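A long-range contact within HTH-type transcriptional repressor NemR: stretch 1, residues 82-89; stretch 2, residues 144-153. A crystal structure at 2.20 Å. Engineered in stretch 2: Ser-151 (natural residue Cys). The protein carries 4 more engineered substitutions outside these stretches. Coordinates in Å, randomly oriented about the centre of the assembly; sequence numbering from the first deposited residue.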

# COMPACT_ATOMS: atom_id res chain seq x y z
N GLY A 82 6.19 13.79 -25.59
CA GLY A 82 5.35 14.90 -25.14
C GLY A 82 5.99 15.75 -24.06
O GLY A 82 7.21 15.68 -23.84
N ASN A 83 5.18 16.54 -23.36
CA ASN A 83 5.70 17.41 -22.30
C ASN A 83 5.73 16.73 -20.94
O ASN A 83 5.32 15.56 -20.79
CB ASN A 83 4.96 18.76 -22.26
CG ASN A 83 3.45 18.63 -21.95
OD1 ASN A 83 3.00 17.66 -21.32
ND2 ASN A 83 2.67 19.63 -22.38
N TYR A 84 6.20 17.46 -19.93
CA TYR A 84 6.32 16.85 -18.60
C TYR A 84 4.99 16.42 -18.02
O TYR A 84 4.95 15.51 -17.22
CB TYR A 84 7.06 17.78 -17.64
CG TYR A 84 8.49 17.98 -18.04
CD1 TYR A 84 9.41 16.95 -17.89
CD2 TYR A 84 8.91 19.18 -18.60
CE1 TYR A 84 10.72 17.12 -18.28
CE2 TYR A 84 10.22 19.35 -18.98
CZ TYR A 84 11.12 18.32 -18.82
OH TYR A 84 12.43 18.50 -19.21
N ARG A 85 3.90 17.09 -18.40
CA ARG A 85 2.61 16.65 -17.89
C ARG A 85 2.26 15.30 -18.53
O ARG A 85 1.84 14.38 -17.82
CB ARG A 85 1.52 17.69 -18.13
CG ARG A 85 0.16 17.27 -17.59
CD ARG A 85 -0.86 18.38 -17.66
NE ARG A 85 -2.18 17.93 -17.22
CZ ARG A 85 -3.03 17.23 -17.97
NH1 ARG A 85 -2.70 16.88 -19.21
NH2 ARG A 85 -4.21 16.87 -17.49
N ASP A 86 2.44 15.19 -19.85
CA ASP A 86 2.18 13.94 -20.56
C ASP A 86 2.99 12.79 -19.97
O ASP A 86 2.50 11.66 -19.85
CB ASP A 86 2.55 14.08 -22.04
CG ASP A 86 1.74 15.15 -22.75
OD1 ASP A 86 0.58 15.42 -22.35
OD2 ASP A 86 2.27 15.71 -23.74
N ARG A 87 4.24 13.07 -19.62
CA ARG A 87 5.12 12.03 -19.11
C ARG A 87 4.68 11.56 -17.73
O ARG A 87 4.68 10.37 -17.44
CB ARG A 87 6.57 12.51 -19.11
CG ARG A 87 7.09 12.74 -20.52
CD ARG A 87 8.42 13.47 -20.48
NE ARG A 87 8.67 14.22 -21.71
CZ ARG A 87 9.83 14.79 -22.03
NH1 ARG A 87 10.86 14.69 -21.21
NH2 ARG A 87 9.95 15.45 -23.17
N ILE A 88 4.30 12.50 -16.88
CA ILE A 88 3.77 12.13 -15.58
C ILE A 88 2.50 11.27 -15.70
O ILE A 88 2.38 10.25 -15.01
CB ILE A 88 3.54 13.36 -14.71
CG1 ILE A 88 4.89 13.90 -14.27
CG2 ILE A 88 2.70 13.02 -13.48
CD1 ILE A 88 4.83 15.27 -13.64
N LEU A 89 1.58 11.66 -16.59
CA LEU A 89 0.38 10.86 -16.78
C LEU A 89 0.74 9.46 -17.26
O LEU A 89 0.06 8.49 -16.93
CB LEU A 89 -0.59 11.54 -17.75
CG LEU A 89 -1.09 12.91 -17.31
CD1 LEU A 89 -2.11 13.46 -18.28
CD2 LEU A 89 -1.67 12.86 -15.91
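Stretch 2, residues 144-153: ENGRENHSLT

Stretch 2 begins as the last turn of a helix that begins earlier in the chain, residues 144 to 148, and then leaves it. Asn-149 is the first residue to depart from helical angles. His-150 takes positive phi and psi (69/30), and Leu-152 and Thr-153 are extended. The helix end and the bend after it lie against the start of the helix that begins at Tyr-84; the two helical segments run in roughly opposite directions. The closest CA pairs are Tyr-84 CA with Gly-146 CA, at 5.2 Å, and Arg-85 CA with Leu-152 CA, at 5.8 Å. Together the two stretches bury 363 Å².

Tyr-84 is the only aromatic residue in the contact. Its chi1 is m. The CB of Asn-145 lies over one ring face, 3.5 Å from the centroid of the Tyr-84 ring and 13° off the normal, a CH-pi contact. Asn-149 ND2 approaches the ring edge, 3.2 Å from Tyr-84 CE2. Ser-151 OG is also near the ring plane, 4.2 Å from Tyr-84 CD2.

The apolar contacts centre on Leu-152, whose chi angles are both p. Leu-152 CD2 lies 4.0 Å from Tyr-84 CB and 4.1 Å from Ile-88 CD1. Leu-152 CD2 is also 3.6 Å from Arg-85 N, so the leucine packs on the backbone of the helix start as well. Arg-85 CB meets Leu-152 CB at 4.0 Å, while the end of the arginine leads away.

No hydrogen bond crosses between the stretches. Several polar groups are bonded within their own stretch. Asn-83 caps its helix: Asp-86 N donates to Asn-83 OD1 at 2.9 Å, and Asn-83 N donates to Asp-86 OD2 at 3.0 Å. In stretch 2, Ser-151 N donates to Gly-146 O at 2.8 Å, closing the bend. Ser-151 is engineered, in place of Cys. Ser-151 OG donates to Asn-149 OD1 at 2.6 Å and lies 3.4 Å from Asn-83 CB.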

# COMPACT_ATOMS: atom_id res chain seq x y z
N GLU A 144 8.91 19.98 -11.27
CA GLU A 144 9.61 21.26 -11.25
C GLU A 144 9.90 21.72 -12.69
O GLU A 144 9.61 22.86 -13.05
CB GLU A 144 10.90 21.16 -10.43
CG GLU A 144 11.77 22.41 -10.43
CD GLU A 144 11.11 23.60 -9.76
OE1 GLU A 144 11.59 24.74 -9.97
OE2 GLU A 144 10.14 23.40 -9.00
N ASN A 145 10.42 20.80 -13.50
CA ASN A 145 10.63 21.05 -14.92
C ASN A 145 9.36 21.54 -15.60
O ASN A 145 9.40 22.46 -16.41
CB ASN A 145 11.13 19.79 -15.63
CG ASN A 145 12.55 19.42 -15.24
OD1 ASN A 145 13.31 20.27 -14.77
ND2 ASN A 145 12.91 18.16 -15.44
N GLY A 146 8.25 20.88 -15.28
CA GLY A 146 6.95 21.19 -15.86
C GLY A 146 6.52 22.60 -15.50
O GLY A 146 5.92 23.30 -16.33
N ARG A 147 6.81 23.03 -14.27
CA ARG A 147 6.53 24.41 -13.89
C ARG A 147 7.44 25.36 -14.65
O ARG A 147 7.00 26.42 -15.10
CB ARG A 147 6.70 24.62 -12.39
CG ARG A 147 5.48 24.27 -11.56
CD ARG A 147 5.71 24.63 -10.11
NE ARG A 147 4.48 24.53 -9.34
CZ ARG A 147 4.43 24.27 -8.04
NH1 ARG A 147 5.56 24.06 -7.36
NH2 ARG A 147 3.26 24.22 -7.41
N GLU A 148 8.70 24.97 -14.81
CA GLU A 148 9.70 25.87 -15.38
C GLU A 148 9.54 26.08 -16.89
O GLU A 148 9.90 27.13 -17.40
CB GLU A 148 11.12 25.42 -15.04
CG GLU A 148 11.41 25.48 -13.54
CD GLU A 148 12.90 25.48 -13.23
OE1 GLU A 148 13.24 25.27 -12.05
OE2 GLU A 148 13.71 25.71 -14.14
N ASN A 149 9.00 25.09 -17.59
CA ASN A 149 8.65 25.33 -18.99
C ASN A 149 7.15 25.53 -19.24
O ASN A 149 6.72 25.53 -20.39
CB ASN A 149 9.24 24.25 -19.92
CG ASN A 149 8.51 22.91 -19.83
OD1 ASN A 149 7.49 22.76 -19.15
ND2 ASN A 149 9.04 21.92 -20.53
N HIS A 150 6.37 25.66 -18.17
CA HIS A 150 4.95 26.02 -18.25
C HIS A 150 4.06 24.92 -18.87
O HIS A 150 3.05 25.23 -19.50
CB HIS A 150 4.78 27.38 -18.99
CG HIS A 150 3.53 28.14 -18.64
ND1 HIS A 150 3.26 28.58 -17.37
CD2 HIS A 150 2.49 28.54 -19.41
CE1 HIS A 150 2.10 29.22 -17.36
NE2 HIS A 150 1.61 29.20 -18.59
N SER A 151 4.45 23.65 -18.69
CA SER A 151 3.68 22.47 -19.12
C SER A 151 2.53 22.10 -18.18
O SER A 151 1.61 21.38 -18.57
CB SER A 151 4.56 21.20 -19.14
OG SER A 151 5.62 21.25 -20.07
N LEU A 152 2.63 22.51 -16.92
CA LEU A 152 1.72 21.99 -15.91
C LEU A 152 1.70 22.87 -14.69
O LEU A 152 2.66 23.57 -14.41
CB LEU A 152 2.14 20.57 -15.49
CG LEU A 152 3.60 20.34 -15.06
CD1 LEU A 152 3.82 20.71 -13.59
CD2 LEU A 152 4.01 18.90 -15.29
N THR A 153 0.61 22.78 -13.94
CA THR A 153 0.47 23.57 -12.73
C THR A 153 -0.11 22.66 -11.64
O THR A 153 -0.81 21.69 -11.96
CB THR A 153 -0.43 24.82 -12.97
OG1 THR A 153 -0.28 25.75 -11.89
CG2 THR A 153 -1.90 24.44 -13.12